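Retinol dehydratase (Spodoptera frugiperda, PDB 1X8J) dehydrates retinol to anhydroretinol, probably by sulfotransferase-type chemistry, and binds adenosine-3'-5'-diphosphate and calcium. Local coordinates at residues 184-189 / 317-322; 282-287 / 309-314. The protein carries 2 engineered substitutions. All blocks are in the same frame, centred on the assembly; numbering follows the deposited sequence.

Contact 1: residues 184-189 / 317-322. With A3P (adenosine-3'-5'-diphosphate), chain D.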
loop_
_atom_site.group_PDB
_atom_site.type_symbol
_atom_site.label_atom_id
_atom_site.label_comp_id
_atom_site.label_asym_id
_atom_site.label_seq_id
_atom_site.Cartn_x
_atom_site.Cartn_y
_atom_site.Cartn_z
ATOM N N ALA A 184 -9.289 -21.580 20.621
ATOM C CA ALA A 184 -9.067 -20.141 20.600
ATOM C C ALA A 184 -7.693 -19.920 21.214
ATOM O O ALA A 184 -7.278 -20.654 22.121
ATOM C CB ALA A 184 -10.124 -19.433 21.415
ATOM N N ARG A 185 -6.996 -18.907 20.714
ATOM C CA ARG A 185 -5.656 -18.568 21.181
ATOM C C ARG A 185 -5.510 -17.036 21.220
ATOM O O ARG A 185 -6.255 -16.321 20.547
ATOM C CB ARG A 185 -4.635 -19.178 20.214
ATOM C CG ARG A 185 -3.182 -18.975 20.579
ATOM C CD ARG A 185 -2.261 -19.520 19.476
ATOM N NE ARG A 185 -0.876 -19.617 19.933
ATOM C CZ ARG A 185 0.157 -19.944 19.161
ATOM N NH1 ARG A 185 -0.026 -20.205 17.869
ATOM N NH2 ARG A 185 1.373 -20.027 19.686
ATOM N N ASP A 186 -4.567 -16.537 22.014
ATOM C CA ASP A 186 -4.319 -15.100 22.097
ATOM C C ASP A 186 -4.126 -14.634 20.649
ATOM O O ASP A 186 -3.248 -15.136 19.939
ATOM C CB ASP A 186 -3.044 -14.835 22.913
ATOM C CG ASP A 186 -2.811 -13.361 23.184
ATOM O OD1 ASP A 186 -2.838 -12.552 22.228
ATOM O OD2 ASP A 186 -2.588 -13.018 24.364
ATOM N N PRO A 187 -4.943 -13.668 20.196
ATOM C CA PRO A 187 -4.838 -13.168 18.824
ATOM C C PRO A 187 -3.447 -12.662 18.443
ATOM O O PRO A 187 -3.019 -12.814 17.290
ATOM C CB PRO A 187 -5.908 -12.081 18.767
ATOM C CG PRO A 187 -5.947 -11.580 20.168
ATOM C CD PRO A 187 -5.878 -12.847 20.983
ATOM N N ARG A 188 -2.735 -12.072 19.398
ATOM C CA ARG A 188 -1.397 -11.575 19.107
ATOM C C ARG A 188 -0.464 -12.718 18.705
ATOM O O ARG A 188 0.313 -12.586 17.751
ATOM C CB ARG A 188 -0.850 -10.810 20.310
ATOM C CG ARG A 188 -1.593 -9.503 20.531
ATOM C CD ARG A 188 -1.305 -8.894 21.880
ATOM N NE ARG A 188 -1.663 -9.800 22.960
ATOM C CZ ARG A 188 -1.854 -9.412 24.215
ATOM N NH1 ARG A 188 -1.724 -8.135 24.536
ATOM N NH2 ARG A 188 -2.177 -10.297 25.147
ATOM N N ASP A 189 -0.542 -13.841 19.417
ATOM C CA ASP A 189 0.300 -14.985 19.073
ATOM C C ASP A 189 -0.211 -15.608 17.779
ATOM O O ASP A 189 0.574 -16.080 16.953
ATOM C CB ASP A 189 0.320 -16.022 20.201
ATOM C CG ASP A 189 1.160 -15.567 21.390
ATOM O OD1 ASP A 189 2.221 -14.952 21.155
ATOM O OD2 ASP A 189 0.772 -15.831 22.552
ATOM N N GLY A 317 2.929 -16.334 24.319
ATOM C CA GLY A 317 3.496 -15.057 24.720
ATOM C C GLY A 317 4.628 -14.493 23.874
ATOM O O GLY A 317 5.038 -13.344 24.089
ATOM N N CYS A 318 5.124 -15.272 22.907
ATOM C CA CYS A 318 6.231 -14.832 22.053
ATOM C C CYS A 318 5.922 -13.639 21.150
ATOM O O CYS A 318 6.796 -13.165 20.423
ATOM C CB CYS A 318 6.763 -16.006 21.209
ATOM S SG CYS A 318 7.952 -17.109 22.070
ATOM N N TRP A 319 4.690 -13.142 21.198
ATOM C CA TRP A 319 4.331 -11.990 20.383
ATOM C C TRP A 319 5.068 -10.747 20.883
ATOM O O TRP A 319 5.219 -9.765 20.153
ATOM C CB TRP A 319 2.826 -11.725 20.436
ATOM C CG TRP A 319 2.329 -11.399 21.808
ATOM C CD1 TRP A 319 1.870 -12.282 22.738
ATOM C CD2 TRP A 319 2.293 -10.108 22.428
ATOM N NE1 TRP A 319 1.552 -11.628 23.899
ATOM C CE2 TRP A 319 1.800 -10.292 23.741
ATOM C CE3 TRP A 319 2.629 -8.817 22.006
ATOM C CZ2 TRP A 319 1.632 -9.228 24.643
ATOM C CZ3 TRP A 319 2.463 -7.752 22.901
ATOM C CH2 TRP A 319 1.967 -7.970 24.210
ATOM N N ARG A 320 5.518 -10.783 22.133
ATOM C CA ARG A 320 6.234 -9.644 22.695
ATOM C C ARG A 320 7.560 -9.413 21.979
ATOM O O ARG A 320 8.131 -8.329 22.050
ATOM C CB ARG A 320 6.467 -9.838 24.199
ATOM C CG ARG A 320 5.183 -9.903 25.001
ATOM C CD ARG A 320 5.377 -9.407 26.424
ATOM N NE ARG A 320 4.165 -9.579 27.220
ATOM C CZ ARG A 320 3.657 -10.763 27.557
ATOM N NH1 ARG A 320 4.258 -11.885 27.175
ATOM N NH2 ARG A 320 2.536 -10.827 28.265
ATOM N N ASP A 321 8.040 -10.439 21.288
ATOM C CA ASP A 321 9.282 -10.333 20.547
ATOM C C ASP A 321 9.044 -9.775 19.155
ATOM O O ASP A 321 9.995 -9.555 18.413
ATOM C CB ASP A 321 9.965 -11.698 20.448
ATOM C CG ASP A 321 10.913 -11.963 21.607
ATOM O OD1 ASP A 321 10.457 -11.999 22.772
ATOM O OD2 ASP A 321 12.129 -12.131 21.352
ATOM N N TYR A 322 7.781 -9.534 18.801
ATOM C CA TYR A 322 7.446 -9.003 17.472
ATOM C C TYR A 322 6.725 -7.659 17.480
ATOM O O TYR A 322 6.655 -6.991 16.454
ATOM C CB TYR A 322 6.572 -9.987 16.686
ATOM C CG TYR A 322 7.243 -11.273 16.264
ATOM C CD1 TYR A 322 7.339 -12.354 17.139
ATOM C CD2 TYR A 322 7.738 -11.431 14.965
ATOM C CE1 TYR A 322 7.904 -13.562 16.733
ATOM C CE2 TYR A 322 8.308 -12.638 14.547
ATOM C CZ TYR A 322 8.384 -13.695 15.438
ATOM O OH TYR A 322 8.930 -14.881 15.031
HETATM P P1 A3P D . 3.336 -21.313 16.609
HETATM O O1P A3P D . 3.249 -20.260 17.634
HETATM O O2P A3P D . 4.499 -22.164 16.864
HETATM O O3P A3P D . 3.390 -20.715 15.257
HETATM P P2 A3P D . -2.828 -24.823 14.020
HETATM O O4P A3P D . -4.182 -24.540 14.484
HETATM O O5P A3P D . -2.568 -26.265 14.062
HETATM O O6P A3P D . -2.608 -24.283 12.649
HETATM O "O5'" A3P D . -1.825 -24.095 14.992
HETATM C "C5'" A3P D . -0.430 -24.139 14.812
HETATM C "C4'" A3P D . 0.263 -23.658 16.090
HETATM O "O4'" A3P D . 0.232 -24.750 17.069
HETATM C "C3'" A3P D . 1.733 -23.337 15.885
HETATM O "O3'" A3P D . 2.039 -22.200 16.729
HETATM C "C2'" A3P D . 2.385 -24.682 16.232
HETATM O "O2'" A3P D . 3.800 -24.742 16.429
HETATM C "C1'" A3P D . 1.560 -25.096 17.437
HETATM N N9 A3P D . 1.655 -26.538 17.716
HETATM C C8 A3P D . 1.499 -27.618 16.860
HETATM N N7 A3P D . 1.649 -28.793 17.419
HETATM C C5 A3P D . 1.927 -28.483 18.747
HETATM C C6 A3P D . 2.200 -29.280 19.933
HETATM N N6 A3P D . 2.237 -30.626 19.938
HETATM N N1 A3P D . 2.436 -28.605 21.136
HETATM C C2 A3P D . 2.410 -27.239 21.183
HETATM N N3 A3P D . 2.168 -26.394 20.139
HETATM C C4 A3P D . 1.931 -27.076 18.949
#
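Trp319, Arg188 and Asp189 carry this contact, which joins the start of helix 187-200, just after the parallel-sheet strand 179-184, to the short 3-10 turn 318-321. That turn follows directly on the RKGxxG signature of sulfotransferases, which ends at Gly317. The Arg188 guanidinium lies flat on the Trp319 indole, the planes 8° apart and CZ 3.5 Å from Trp319 CZ2. The cation sits off-centre, displaced past the CZ2 side of the six-membered ring, whereas Arg188 CD lies squarely over that ring's face in a CH-pi contact. On the opposite face of the indole lies Arg320 CG, so the ring is sandwiched between two arginine side chains. Arg188 is held for stacking by Asp186, the N-cap of the helix. A bend at chi3 (-59°) brings the guanidinium round so that NE meets Asp186 OD1 at 3.1 Å and NH2 meets OD2 at 2.9 Å, a side-on salt bridge using the syn lone pairs; the anti lone pair of OD1 takes the capping bond from Arg188 N. A leucine in place of Arg188 would probably leave Asp186 without its charge mate and the indole without the flat cation on its face. Asp189 reaches across to the backbone of the turn. Its OD2 accepts from Gly317 N at 2.8 Å and 163°, while OD1, at the edge of the indole, takes a weak bond from Trp319 N. Gly317 has a positive phi, and a side chain there would jam against the preceding carbonyl oxygen. One residue before the cap, the extended Arg185 runs instead to the bound nucleotide: its NH1 donates to O3' at 3.1 Å, and its NH2 reaches the 3'-phosphate oxygen O1P at 2.8 Å.

Contact 2: residues 282-287 / 309-314. With A3P (adenosine-3'-5'-diphosphate), chain D.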
loop_
_atom_site.group_PDB
_atom_site.type_symbol
_atom_site.label_atom_id
_atom_site.label_comp_id
_atom_site.label_asym_id
_atom_site.label_seq_id
_atom_site.Cartn_x
_atom_site.Cartn_y
_atom_site.Cartn_z
ATOM N N LEU A 282 1.963 -35.889 22.406
ATOM C CA LEU A 282 1.802 -34.516 21.951
ATOM C C LEU A 282 2.960 -33.592 22.315
ATOM O O LEU A 282 2.854 -32.372 22.172
ATOM C CB LEU A 282 0.484 -33.942 22.479
ATOM C CG LEU A 282 -0.704 -34.012 21.511
ATOM C CD1 LEU A 282 -0.479 -33.018 20.374
ATOM C CD2 LEU A 282 -0.866 -35.428 20.970
ATOM N N ASN A 283 4.062 -34.170 22.782
ATOM C CA ASN A 283 5.255 -33.394 23.136
ATOM C C ASN A 283 5.685 -32.612 21.883
ATOM O O ASN A 283 5.841 -33.192 20.811
ATOM C CB ASN A 283 6.356 -34.360 23.607
ATOM C CG ASN A 283 7.692 -33.673 23.840
ATOM O OD1 ASN A 283 8.495 -33.530 22.918
ATOM N ND2 ASN A 283 7.934 -33.244 25.073
ATOM N N PHE A 284 5.874 -31.303 22.015
ATOM C CA PHE A 284 6.225 -30.469 20.866
ATOM C C PHE A 284 7.338 -30.985 19.942
ATOM O O PHE A 284 7.149 -31.063 18.726
ATOM C CB PHE A 284 6.576 -29.043 21.304
ATOM C CG PHE A 284 6.725 -28.085 20.147
ATOM C CD1 PHE A 284 5.602 -27.644 19.447
ATOM C CD2 PHE A 284 7.987 -27.685 19.710
ATOM C CE1 PHE A 284 5.729 -26.826 18.325
ATOM C CE2 PHE A 284 8.128 -26.863 18.585
ATOM C CZ PHE A 284 6.994 -26.434 17.889
ATOM N N GLU A 285 8.498 -31.319 20.498
ATOM C CA GLU A 285 9.589 -31.806 19.663
ATOM C C GLU A 285 9.197 -33.071 18.919
ATOM O O GLU A 285 9.415 -33.188 17.708
ATOM C CB GLU A 285 10.844 -32.068 20.495
ATOM C CG GLU A 285 11.689 -30.830 20.718
ATOM C CD GLU A 285 12.081 -30.144 19.414
ATOM O OE1 GLU A 285 11.532 -29.056 19.121
ATOM O OE2 GLU A 285 12.933 -30.696 18.679
ATOM N N LYS A 286 8.612 -34.009 19.652
ATOM C CA LYS A 286 8.185 -35.268 19.077
ATOM C C LYS A 286 7.118 -35.035 17.990
ATOM O O LYS A 286 7.188 -35.607 16.901
ATOM C CB LYS A 286 7.646 -36.171 20.192
ATOM C CG LYS A 286 7.432 -37.616 19.795
ATOM C CD LYS A 286 7.166 -38.475 21.025
ATOM C CE LYS A 286 7.028 -39.947 20.654
ATOM N NZ LYS A 286 6.783 -40.790 21.860
ATOM N N PHE A 287 6.144 -34.183 18.285
ATOM C CA PHE A 287 5.075 -33.879 17.340
ATOM C C PHE A 287 5.623 -33.156 16.103
ATOM O O PHE A 287 5.256 -33.481 14.969
ATOM C CB PHE A 287 4.018 -33.013 18.028
ATOM C CG PHE A 287 2.662 -33.093 17.402
ATOM C CD1 PHE A 287 1.998 -34.316 17.300
ATOM C CD2 PHE A 287 2.028 -31.945 16.937
ATOM C CE1 PHE A 287 0.724 -34.395 16.748
ATOM C CE2 PHE A 287 0.753 -32.014 16.381
ATOM C CZ PHE A 287 0.098 -33.243 16.287
ATOM N N HIS A 309 8.047 -23.928 9.077
ATOM C CA HIS A 309 7.443 -25.228 9.282
ATOM C C HIS A 309 6.020 -25.058 9.798
ATOM O O HIS A 309 5.693 -24.019 10.360
ATOM C CB HIS A 309 8.277 -26.036 10.279
ATOM C CG HIS A 309 9.716 -26.144 9.898
ATOM N ND1 HIS A 309 10.620 -25.126 10.115
ATOM C CD2 HIS A 309 10.391 -27.114 9.234
ATOM C CE1 HIS A 309 11.788 -25.462 9.598
ATOM N NE2 HIS A 309 11.675 -26.663 9.056
ATOM N N PHE A 310 5.181 -26.071 9.600
ATOM C CA PHE A 310 3.806 -25.995 10.078
ATOM C C PHE A 310 3.820 -25.971 11.593
ATOM O O PHE A 310 3.107 -25.188 12.207
ATOM C CB PHE A 310 2.979 -27.183 9.598
ATOM C CG PHE A 310 2.478 -27.041 8.195
ATOM C CD1 PHE A 310 3.259 -27.453 7.112
ATOM C CD2 PHE A 310 1.206 -26.513 7.949
ATOM C CE1 PHE A 310 2.784 -27.350 5.792
ATOM C CE2 PHE A 310 0.718 -26.406 6.636
ATOM C CZ PHE A 310 1.512 -26.828 5.554
ATOM N N ILE A 311 4.637 -26.841 12.183
ATOM C CA ILE A 311 4.790 -26.923 13.636
ATOM C C ILE A 311 6.068 -26.129 13.902
ATOM O O ILE A 311 7.167 -26.618 13.655
ATOM C CB ILE A 311 4.937 -28.389 14.057
ATOM C CG1 ILE A 311 3.697 -29.164 13.585
ATOM C CG2 ILE A 311 5.090 -28.498 15.556
ATOM C CD1 ILE A 311 3.782 -30.673 13.752
ATOM N N ARG A 312 5.906 -24.902 14.398
ATOM C CA ARG A 312 7.018 -23.972 14.616
ATOM C C ARG A 312 7.749 -23.914 15.960
ATOM O O ARG A 312 8.730 -24.625 16.174
ATOM C CB ARG A 312 6.527 -22.566 14.248
ATOM C CG ARG A 312 7.602 -21.578 13.833
ATOM C CD ARG A 312 6.945 -20.369 13.201
ATOM N NE ARG A 312 5.970 -19.768 14.114
ATOM C CZ ARG A 312 6.285 -18.953 15.119
ATOM N NH1 ARG A 312 7.555 -18.633 15.340
ATOM N NH2 ARG A 312 5.335 -18.463 15.904
ATOM N N LYS A 313 7.281 -23.038 16.842
ATOM C CA LYS A 313 7.880 -22.831 18.157
ATOM C C LYS A 313 7.058 -23.464 19.282
ATOM O O LYS A 313 7.617 -23.935 20.273
ATOM C CB LYS A 313 8.026 -21.329 18.412
ATOM C CG LYS A 313 9.452 -20.790 18.399
ATOM C CD LYS A 313 10.120 -20.932 19.767
ATOM C CE LYS A 313 11.289 -19.959 19.933
ATOM N NZ LYS A 313 12.350 -20.110 18.883
ATOM N N GLY A 314 5.734 -23.455 19.133
ATOM C CA GLY A 314 4.859 -24.054 20.127
ATOM C C GLY A 314 4.887 -23.406 21.500
ATOM O O GLY A 314 4.773 -24.090 22.515
HETATM P P1 A3P D . 3.336 -21.313 16.609
HETATM O O1P A3P D . 3.249 -20.260 17.634
HETATM O O2P A3P D . 4.499 -22.164 16.864
HETATM O O3P A3P D . 3.390 -20.715 15.257
HETATM P P2 A3P D . -2.828 -24.823 14.020
HETATM O O4P A3P D . -4.182 -24.540 14.484
HETATM O O5P A3P D . -2.568 -26.265 14.062
HETATM O O6P A3P D . -2.608 -24.283 12.649
HETATM O "O5'" A3P D . -1.825 -24.095 14.992
HETATM C "C5'" A3P D . -0.430 -24.139 14.812
HETATM C "C4'" A3P D . 0.263 -23.658 16.090
HETATM O "O4'" A3P D . 0.232 -24.750 17.069
HETATM C "C3'" A3P D . 1.733 -23.337 15.885
HETATM O "O3'" A3P D . 2.039 -22.200 16.729
HETATM C "C2'" A3P D . 2.385 -24.682 16.232
HETATM O "O2'" A3P D . 3.800 -24.742 16.429
HETATM C "C1'" A3P D . 1.560 -25.096 17.437
HETATM N N9 A3P D . 1.655 -26.538 17.716
HETATM C C8 A3P D . 1.499 -27.618 16.860
HETATM N N7 A3P D . 1.649 -28.793 17.419
HETATM C C5 A3P D . 1.927 -28.483 18.747
HETATM C C6 A3P D . 2.200 -29.280 19.933
HETATM N N6 A3P D . 2.237 -30.626 19.938
HETATM N N1 A3P D . 2.436 -28.605 21.136
HETATM C C2 A3P D . 2.410 -27.239 21.183
HETATM N N3 A3P D . 2.168 -26.394 20.139
HETATM C C4 A3P D . 1.931 -27.076 18.949
#
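The 3'-phosphate-binding loop of the sulfotransferase fold, the RKGxxG segment that begins at Arg312, packs here against the first turn of helix 284-288, where Phe284 meets Ile311, Arg312 and Gly314. Phe284 has CG anti to its backbone nitrogen (chi1 -171°), which sends the ring out from the helix and over the loop. Its CE1 touches Ile311 CG2 at 3.3 Å, CZ meets the carbonyl oxygen of Arg312 in the ring plane, and Lys313 O lies over one face. Gly314 CA comes within 3.4 Å of Phe284 CE1; a CB on Gly314 would run into the Phe284 ring. Three residues on, Phe287 CD2 lies 3.9 Å from Ile311 CD1.

Both segments hold the nucleotide. Phe287 turns its ring edge to adenine N7, and Leu282 O accepts from the adenine N6 at 2.9 Å. From the loop, Arg312 N donates to the ribose O2', Lys313 N and Gly314 N converge on the 3'-phosphate oxygen O2P, the latter nearly straight at 176°, and Arg312 NE reaches O3P at 3.0 Å. Across the segments the contact is van der Waals packing, of Phe284 on Ile311 and backbone carbonyls and of Phe287 on Ile311, while hydrogen bonds from both go to the ligand: 282-287 meets the base, its carbonyl bond to N6 consistent with a preference for adenine, and the loop's amides and arginine probably help stabilise the negative charge of the 3'-phosphate.

Along the chain the order is 184-189, 282-287, 309-314, 317-322, so contact 2 is nested inside the loop closed by contact 1, and only two residues part 309-314 from 317-322. The contact centres lie about 16 Å apart, both within the sulfotransferase domain. Segments 309-314 and 317-322 both lie in the loop between helices 297-301 and 325-339; contact 1 ties that loop to helix 187-200 beside the parallel sheet, contact 2 to helix 284-288. The two sites meet loosely where Tyr322 OH packs 4.0 Å from Arg312 NH1. Both reach the same nucleotide: Arg185 and Arg312 bind different oxygens of one phosphate, so residues distant in sequence build a single binding pocket.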